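Local coordinates for protein 5'-Methylthioadenosine Nucleosidase (PDB 2QTT) that is a nucleosidase of the phosphorylase superfamily, with an alpha/beta fold in which helices pack against a curled, mixed beta sheet, at residues 24-29 with 70-75; 29-34 with 110-115. All blocks are in the same frame, centred on the assembly; numbering follows the deposited sequence.

Interaction 1. Residues 24-29 with 70-75; sequences RPISSV and KDLRIN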
ATOM      1  N   ARG A  24     -16.968 -18.806 -20.070  1.00 22.76           N
ATOM      2  CA  ARG A  24     -18.202 -18.166 -20.534  1.00 22.58           C
ATOM      3  C   ARG A  24     -18.097 -16.647 -20.353  1.00 21.62           C
ATOM      4  O   ARG A  24     -17.073 -16.173 -19.846  1.00 21.32           O
ATOM      5  CB  ARG A  24     -19.425 -18.758 -19.799  1.00 22.99           C
ATOM      6  CG  ARG A  24     -19.474 -18.490 -18.288  1.00 22.98           C
ATOM      7  CD  ARG A  24     -20.674 -19.192 -17.617  1.00 23.47           C
ATOM      8  NE  ARG A  24     -20.480 -20.642 -17.530  1.00 23.17           N
ATOM      9  CZ  ARG A  24     -19.712 -21.258 -16.634  1.00 23.04           C
ATOM     10  NH1 ARG A  24     -19.031 -20.567 -15.730  1.00 23.30           N
ATOM     11  NH2 ARG A  24     -19.607 -22.580 -16.647  1.00 22.81           N
ATOM     12  N   PRO A  25     -19.120 -15.877 -20.791  1.00 21.38           N
ATOM     13  CA  PRO A  25     -18.950 -14.425 -20.666  1.00 20.93           C
ATOM     14  C   PRO A  25     -18.652 -13.957 -19.242  1.00 20.73           C
ATOM     15  O   PRO A  25     -19.059 -14.598 -18.279  1.00 19.55           O
ATOM     16  CB  PRO A  25     -20.301 -13.864 -21.145  1.00 20.92           C
ATOM     17  CG  PRO A  25     -20.792 -14.916 -22.128  1.00 21.91           C
ATOM     18  CD  PRO A  25     -20.405 -16.214 -21.443  1.00 21.41           C
ATOM     19  N   ILE A  26     -17.919 -12.850 -19.158  1.00 20.52           N
ATOM     20  CA  ILE A  26     -17.691 -12.086 -17.932  1.00 21.03           C
ATOM     21  C   ILE A  26     -19.036 -11.738 -17.310  1.00 20.84           C
ATOM     22  O   ILE A  26     -19.967 -11.373 -18.023  1.00 19.88           O
ATOM     23  CB  ILE A  26     -16.923 -10.767 -18.270  1.00 21.10           C
ATOM     24  CG1 ILE A  26     -15.487 -11.097 -18.682  1.00 21.53           C
ATOM     25  CG2 ILE A  26     -16.941  -9.792 -17.095  1.00 22.51           C
ATOM     26  CD1 ILE A  26     -14.865 -10.098 -19.691  1.00 25.44           C
ATOM     27  N   SER A  27     -19.148 -11.873 -15.989  1.00 20.94           N
ATOM     28  CA  SER A  27     -20.392 -11.490 -15.309  1.00 21.40           C
ATOM     29  C   SER A  27     -20.292 -10.178 -14.527  1.00 20.92           C
ATOM     30  O   SER A  27     -21.279  -9.440 -14.419  1.00 19.94           O
ATOM     31  CB  SER A  27     -20.942 -12.637 -14.451  1.00 21.65           C
ATOM     32  OG  SER A  27     -19.990 -13.141 -13.537  1.00 26.26           O
ATOM     33  N   SER A  28     -19.115  -9.874 -13.975  1.00 19.83           N
ATOM     34  CA  SER A  28     -18.955  -8.605 -13.264  1.00 19.88           C
ATOM     35  C   SER A  28     -17.592  -7.933 -13.441  1.00 19.74           C
ATOM     36  O   SER A  28     -16.571  -8.587 -13.733  1.00 19.51           O
ATOM     37  CB  SER A  28     -19.301  -8.734 -11.760  1.00 19.47           C
ATOM     38  OG  SER A  28     -18.244  -9.292 -11.014  1.00 18.79           O
ATOM     39  N   VAL A  29     -17.602  -6.617 -13.243  1.00 19.50           N
ATOM     40  CA  VAL A  29     -16.387  -5.813 -13.243  1.00 19.57           C
ATOM     41  C   VAL A  29     -16.343  -4.917 -12.005  1.00 19.43           C
ATOM     42  O   VAL A  29     -17.386  -4.416 -11.558  1.00 19.38           O
ATOM     43  CB  VAL A  29     -16.253  -4.968 -14.554  1.00 19.99           C
ATOM     44  CG1 VAL A  29     -17.539  -4.217 -14.877  1.00 20.85           C
ATOM     45  CG2 VAL A  29     -15.046  -4.003 -14.487  1.00 20.00           C
ATOM     46  N   LYS A  70     -27.036  -4.180 -18.924  1.00 28.74           N
ATOM     47  CA  LYS A  70     -27.309  -5.304 -19.811  1.00 28.45           C
ATOM     48  C   LYS A  70     -26.882  -6.524 -19.001  1.00 27.88           C
ATOM     49  O   LYS A  70     -27.299  -6.670 -17.864  1.00 26.95           O
ATOM     50  CB  LYS A  70     -26.577  -5.197 -21.161  1.00 29.03           C
ATOM     51  CG  LYS A  70     -27.129  -4.074 -22.059  1.00 29.77           C
ATOM     52  CD  LYS A  70     -26.411  -3.993 -23.398  1.00 29.36           C
ATOM     53  CE  LYS A  70     -26.925  -2.814 -24.245  1.00 31.48           C
ATOM     54  NZ  LYS A  70     -26.495  -2.974 -25.680  1.00 33.05           N
ATOM     55  N   ASP A  71     -26.030  -7.378 -19.567  1.00 27.63           N
ATOM     56  CA  ASP A  71     -25.578  -8.584 -18.868  1.00 27.79           C
ATOM     57  C   ASP A  71     -24.393  -8.448 -17.928  1.00 27.02           C
ATOM     58  O   ASP A  71     -23.764  -9.441 -17.567  1.00 26.99           O
ATOM     59  CB  ASP A  71     -25.338  -9.658 -19.928  1.00 28.67           C
ATOM     60  CG  ASP A  71     -26.601 -10.010 -20.683  1.00 31.12           C
ATOM     61  OD1 ASP A  71     -27.708  -9.836 -20.105  1.00 34.91           O
ATOM     62  OD2 ASP A  71     -26.489 -10.445 -21.846  1.00 34.42           O
ATOM     63  N   LEU A  72     -24.094  -7.220 -17.526  1.00 25.62           N
ATOM     64  CA  LEU A  72     -22.927  -7.002 -16.704  1.00 24.57           C
ATOM     65  C   LEU A  72     -23.214  -6.305 -15.375  1.00 23.36           C
ATOM     66  O   LEU A  72     -23.838  -5.243 -15.342  1.00 23.04           O
ATOM     67  CB  LEU A  72     -21.942  -6.190 -17.534  1.00 24.22           C
ATOM     68  CG  LEU A  72     -20.497  -6.150 -17.053  1.00 25.21           C
ATOM     69  CD1 LEU A  72     -19.825  -7.518 -17.212  1.00 26.36           C
ATOM     70  CD2 LEU A  72     -19.754  -5.081 -17.838  1.00 23.92           C
ATOM     71  N   ARG A  73     -22.745  -6.914 -14.292  1.00 22.52           N
ATOM     72  CA  ARG A  73     -22.808  -6.291 -12.963  1.00 22.01           C
ATOM     73  C   ARG A  73     -21.641  -5.309 -12.814  1.00 21.37           C
ATOM     74  O   ARG A  73     -20.499  -5.644 -13.147  1.00 20.69           O
ATOM     75  CB  ARG A  73     -22.789  -7.364 -11.869  1.00 22.04           C
ATOM     76  CG  ARG A  73     -24.008  -8.335 -11.942  1.00 22.29           C
ATOM     77  CD  ARG A  73     -23.937  -9.453 -10.906  1.00 22.65           C
ATOM     78  NE  ARG A  73     -24.146  -8.995  -9.519  1.00 22.46           N
ATOM     79  CZ  ARG A  73     -25.330  -8.697  -8.982  1.00 23.47           C
ATOM     80  NH1 ARG A  73     -26.442  -8.784  -9.700  1.00 20.12           N
ATOM     81  NH2 ARG A  73     -25.408  -8.296  -7.717  1.00 22.67           N
ATOM     82  N   ILE A  74     -21.934  -4.099 -12.333  1.00 20.79           N
ATOM     83  CA  ILE A  74     -20.918  -3.024 -12.238  1.00 20.71           C
ATOM     84  C   ILE A  74     -20.740  -2.539 -10.804  1.00 20.17           C
ATOM     85  O   ILE A  74     -21.685  -2.025 -10.171  1.00 20.78           O
ATOM     86  CB  ILE A  74     -21.255  -1.807 -13.146  1.00 20.53           C
ATOM     87  CG1 ILE A  74     -21.521  -2.252 -14.582  1.00 20.97           C
ATOM     88  CG2 ILE A  74     -20.135  -0.720 -13.091  1.00 20.98           C
ATOM     89  CD1 ILE A  74     -22.108  -1.174 -15.441  1.00 21.55           C
ATOM     90  N   ASN A  75     -19.529  -2.710 -10.288  1.00 18.87           N
ATOM     91  CA  ASN A  75     -19.189  -2.202  -8.972  1.00 18.34           C
ATOM     92  C   ASN A  75     -18.120  -1.117  -9.113  1.00 18.18           C
ATOM     93  O   ASN A  75     -17.134  -1.313  -9.815  1.00 18.31           O
ATOM     94  CB  ASN A  75     -18.745  -3.363  -8.077  1.00 18.29           C
ATOM     95  CG  ASN A  75     -19.880  -4.314  -7.773  1.00 18.07           C
ATOM     96  OD1 ASN A  75     -20.858  -3.926  -7.158  1.00 19.32           O
ATOM     97  ND2 ASN A  75     -19.749  -5.572  -8.195  1.00 19.62           N
TER
HETATM   98  O   HOH W   1     -17.886  -7.593  -8.862  1.00 18.05           O
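Arg73 N gives Ser27 O a 2.9 Å hydrogen bond, close to straight at 170°. Val29 N donates to Arg73 O (3.1 Å), which Ser28 CA also meets in a weaker C-H contact (3.3 Å), and Asn75 N reaches Val29 O, so Ser28 and Val29 pair in parallel with Arg73 and Ile74, the bond to Ser27 O coming just before the strand. On the face of Val29 and Ile74, Leu72 forks between two partners. Its CD1 lies beside Ile26 CG2 (3.7 Å), while CD2 touches Val29 CG1 at 3.8 Å, the two side chains crossing at a slant. That methyl sits between the backbone N and the carbonyl carbon (chi1 49°), which turns it toward Leu72. Branched aliphatic residues suit this side because helix 234-259 covers it, Ile259 touching both Ile26 and Leu72. The face of Ser28 and Arg73 is more polar. The two CB atoms touch, but the arginine chain leads outward, and a water joins Ser28 OG (2.8 Å) to Asn75 ND2 (2.8 Å), while Asn75 OD1 is bonded to His66. Here the sheet is apolar beneath the helix, while on its other face one water ties the small serine to the amide.

Interaction 2. Residues 29-34 with 110-115; sequences VVFVIA and IIINAG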
ATOM      1  N   VAL A  29     -17.602  -6.617 -13.243  1.00 19.50           N
ATOM      2  CA  VAL A  29     -16.387  -5.813 -13.243  1.00 19.57           C
ATOM      3  C   VAL A  29     -16.343  -4.917 -12.005  1.00 19.43           C
ATOM      4  O   VAL A  29     -17.386  -4.416 -11.558  1.00 19.38           O
ATOM      5  CB  VAL A  29     -16.253  -4.968 -14.554  1.00 19.99           C
ATOM      6  CG1 VAL A  29     -17.539  -4.217 -14.877  1.00 20.85           C
ATOM      7  CG2 VAL A  29     -15.046  -4.003 -14.487  1.00 20.00           C
ATOM      8  N   VAL A  30     -15.157  -4.737 -11.413  1.00 18.51           N
ATOM      9  CA  VAL A  30     -15.041  -3.655 -10.431  1.00 18.04           C
ATOM     10  C   VAL A  30     -14.094  -2.571 -10.955  1.00 16.69           C
ATOM     11  O   VAL A  30     -12.995  -2.856 -11.463  1.00 16.00           O
ATOM     12  CB  VAL A  30     -14.628  -4.079  -8.999  1.00 18.67           C
ATOM     13  CG1 VAL A  30     -15.622  -5.058  -8.367  1.00 18.34           C
ATOM     14  CG2 VAL A  30     -13.265  -4.635  -8.984  1.00 21.42           C
ATOM     15  N   PHE A  31     -14.549  -1.336 -10.852  1.00 14.78           N
ATOM     16  CA  PHE A  31     -13.706  -0.171 -11.126  1.00 15.04           C
ATOM     17  C   PHE A  31     -13.097   0.296  -9.815  1.00 14.28           C
ATOM     18  O   PHE A  31     -13.819   0.472  -8.822  1.00 14.28           O
ATOM     19  CB  PHE A  31     -14.526   0.983 -11.701  1.00 15.53           C
ATOM     20  CG  PHE A  31     -14.805   0.859 -13.158  1.00 16.22           C
ATOM     21  CD1 PHE A  31     -15.855   0.052 -13.606  1.00 17.49           C
ATOM     22  CD2 PHE A  31     -14.026   1.548 -14.085  1.00 16.25           C
ATOM     23  CE1 PHE A  31     -16.136  -0.065 -14.968  1.00 18.46           C
ATOM     24  CE2 PHE A  31     -14.288   1.443 -15.458  1.00 16.70           C
ATOM     25  CZ  PHE A  31     -15.346   0.633 -15.903  1.00 18.29           C
ATOM     26  N   VAL A  32     -11.785   0.497  -9.809  1.00 14.01           N
ATOM     27  CA  VAL A  32     -11.114   1.114  -8.653  1.00 14.08           C
ATOM     28  C   VAL A  32     -10.780   2.534  -9.078  1.00 14.15           C
ATOM     29  O   VAL A  32      -9.976   2.748  -9.986  1.00 14.65           O
ATOM     30  CB  VAL A  32      -9.809   0.369  -8.222  1.00 14.30           C
ATOM     31  CG1 VAL A  32      -9.145   1.103  -7.082  1.00 13.51           C
ATOM     32  CG2 VAL A  32     -10.110  -1.085  -7.803  1.00 13.92           C
ATOM     33  N   ILE A  33     -11.437   3.508  -8.452  1.00 14.12           N
ATOM     34  CA  ILE A  33     -11.240   4.923  -8.787  1.00 14.31           C
ATOM     35  C   ILE A  33     -10.829   5.667  -7.519  1.00 14.87           C
ATOM     36  O   ILE A  33     -11.581   5.695  -6.540  1.00 15.39           O
ATOM     37  CB  ILE A  33     -12.507   5.535  -9.479  1.00 14.43           C
ATOM     38  CG1 ILE A  33     -12.794   4.762 -10.781  1.00 14.23           C
ATOM     39  CG2 ILE A  33     -12.286   6.979  -9.783  1.00 13.74           C
ATOM     40  CD1 ILE A  33     -14.089   5.076 -11.503  1.00 13.60           C
ATOM     41  N   ALA A  34      -9.617   6.225  -7.536  1.00 15.80           N
ATOM     42  CA  ALA A  34      -9.032   6.893  -6.357  1.00 17.03           C
ATOM     43  C   ALA A  34      -9.811   8.122  -5.897  1.00 17.82           C
ATOM     44  O   ALA A  34      -9.991   8.321  -4.701  1.00 16.70           O
ATOM     45  CB  ALA A  34      -7.597   7.274  -6.616  1.00 16.84           C
ATOM     46  N   ILE A 110     -12.999  -9.062 -13.554  1.00 16.93           N
ATOM     47  CA  ILE A 110     -11.981  -8.153 -14.047  1.00 16.68           C
ATOM     48  C   ILE A 110     -12.044  -6.855 -13.258  1.00 16.76           C
ATOM     49  O   ILE A 110     -13.111  -6.456 -12.771  1.00 16.97           O
ATOM     50  CB  ILE A 110     -12.124  -7.934 -15.611  1.00 17.01           C
ATOM     51  CG1 ILE A 110     -11.044  -6.998 -16.173  1.00 15.36           C
ATOM     52  CG2 ILE A 110     -13.545  -7.469 -15.998  1.00 16.41           C
ATOM     53  CD1 ILE A 110     -10.818  -7.224 -17.680  1.00 17.37           C
ATOM     54  N   ILE A 111     -10.895  -6.210 -13.124  1.00 15.80           N
ATOM     55  CA  ILE A 111     -10.773  -4.979 -12.387  1.00 16.30           C
ATOM     56  C   ILE A 111     -10.283  -3.959 -13.356  1.00 15.91           C
ATOM     57  O   ILE A 111      -9.402  -4.246 -14.166  1.00 16.39           O
ATOM     58  CB  ILE A 111      -9.710  -5.074 -11.280  1.00 16.29           C
ATOM     59  CG1 ILE A 111     -10.083  -6.131 -10.234  1.00 17.77           C
ATOM     60  CG2 ILE A 111      -9.410  -3.673 -10.671  1.00 17.53           C
ATOM     61  CD1 ILE A 111     -10.716  -5.592  -8.988  1.00 22.78           C
ATOM     62  N   ILE A 112     -10.860  -2.766 -13.277  1.00 15.33           N
ATOM     63  CA  ILE A 112     -10.416  -1.639 -14.080  1.00 15.36           C
ATOM     64  C   ILE A 112     -10.035  -0.487 -13.163  1.00 15.14           C
ATOM     65  O   ILE A 112     -10.891   0.094 -12.481  1.00 14.08           O
ATOM     66  CB  ILE A 112     -11.490  -1.177 -15.093  1.00 15.14           C
ATOM     67  CG1 ILE A 112     -12.037  -2.385 -15.890  1.00 16.61           C
ATOM     68  CG2 ILE A 112     -10.931  -0.023 -15.964  1.00 16.19           C
ATOM     69  CD1 ILE A 112     -13.063  -2.078 -17.012  1.00 15.64           C
ATOM     70  N   ASN A 113      -8.739  -0.177 -13.134  1.00 14.83           N
ATOM     71  CA  ASN A 113      -8.257   1.048 -12.496  1.00 14.25           C
ATOM     72  C   ASN A 113      -8.395   2.217 -13.481  1.00 13.73           C
ATOM     73  O   ASN A 113      -7.694   2.277 -14.495  1.00 12.29           O
ATOM     74  CB  ASN A 113      -6.801   0.868 -12.016  1.00 14.26           C
ATOM     75  CG  ASN A 113      -6.244   2.117 -11.310  1.00 15.65           C
ATOM     76  OD1 ASN A 113      -5.092   2.510 -11.535  1.00 13.22           O
ATOM     77  ND2 ASN A 113      -7.076   2.752 -10.455  1.00 13.82           N
ATOM     78  N   ALA A 114      -9.325   3.128 -13.188  1.00 13.33           N
ATOM     79  CA  ALA A 114      -9.587   4.281 -14.046  1.00 13.75           C
ATOM     80  C   ALA A 114      -9.289   5.545 -13.276  1.00 14.10           C
ATOM     81  O   ALA A 114      -9.655   5.655 -12.113  1.00 14.78           O
ATOM     82  CB  ALA A 114     -11.075   4.288 -14.527  1.00 13.49           C
ATOM     83  N   GLY A 115      -8.615   6.501 -13.903  1.00 14.42           N
ATOM     84  CA  GLY A 115      -8.405   7.787 -13.260  1.00 14.86           C
ATOM     85  C   GLY A 115      -7.608   8.729 -14.133  1.00 15.41           C
ATOM     86  O   GLY A 115      -7.131   8.332 -15.200  1.00 15.00           O
TER
HETATM   87  O   HOH W   2      -8.142   6.464 -10.002  1.00 15.51           O
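Strands 29-32 and 110-115 run parallel, their axes 26° apart and 4.6 Å at closest approach, and backbone bonds alternate between them, with Ile112 donating to Val30 O and accepting from Val32 N. Beyond this, Val32 O takes two donors from opposite faces of its carbonyl plane, Ala114 N at a long 3.3 Å and Asn113 ND2 at 2.9 Å. With CG anti to the backbone N (chi1 -179°), the amide of Asn113 folds back on the neighbouring strand and holds the oxygen nearly in its own plane, while its OD1 bonds Lys221. On the face of Phe31 and Ile112, the isoleucine lies alongside the ring: CB stands over one face in a CH-pi contact, 4.1 Å from the centroid, and CD1 reaches CZ (3.7 Å). Ala114 CB meets the ring edge, small enough to sit beside it. Val29 CG2 touches Ile112 CG1, and helix 234-259 covers this layer. On the other face Val32 CG2 touches Ile111 CG2 (3.9 Å) beneath helix 92-106. Valines and isoleucines thus pack on both faces, with Phe31 on the one under helix 234-259, while the one buried amide has a partner for each of its polar atoms.

In the fold
Both interactions use strand 28-32, which lies between strand 72-78 (interaction 1) and strand 110-119 (interaction 2). Their centres lie about 14 Å apart, and they share Val29; Phe31 N of the second probably donates to Asn75 O of the first. Along the chain 24-34 is followed by 70-75 and then 110-115. The chain leaves strand 72-78, runs through helix 92-106 and returns parallel as strand 110-119, a beta-alpha-beta crossover that skips over strand 28-32. Interaction 1 is centred about 18 Å from the centre of the chain and interaction 2 about 5 Å, so strand 28-32, the middle one of these three, leads inward, to where the side chain of Asn113 lies about 10 Å from a bound adenine.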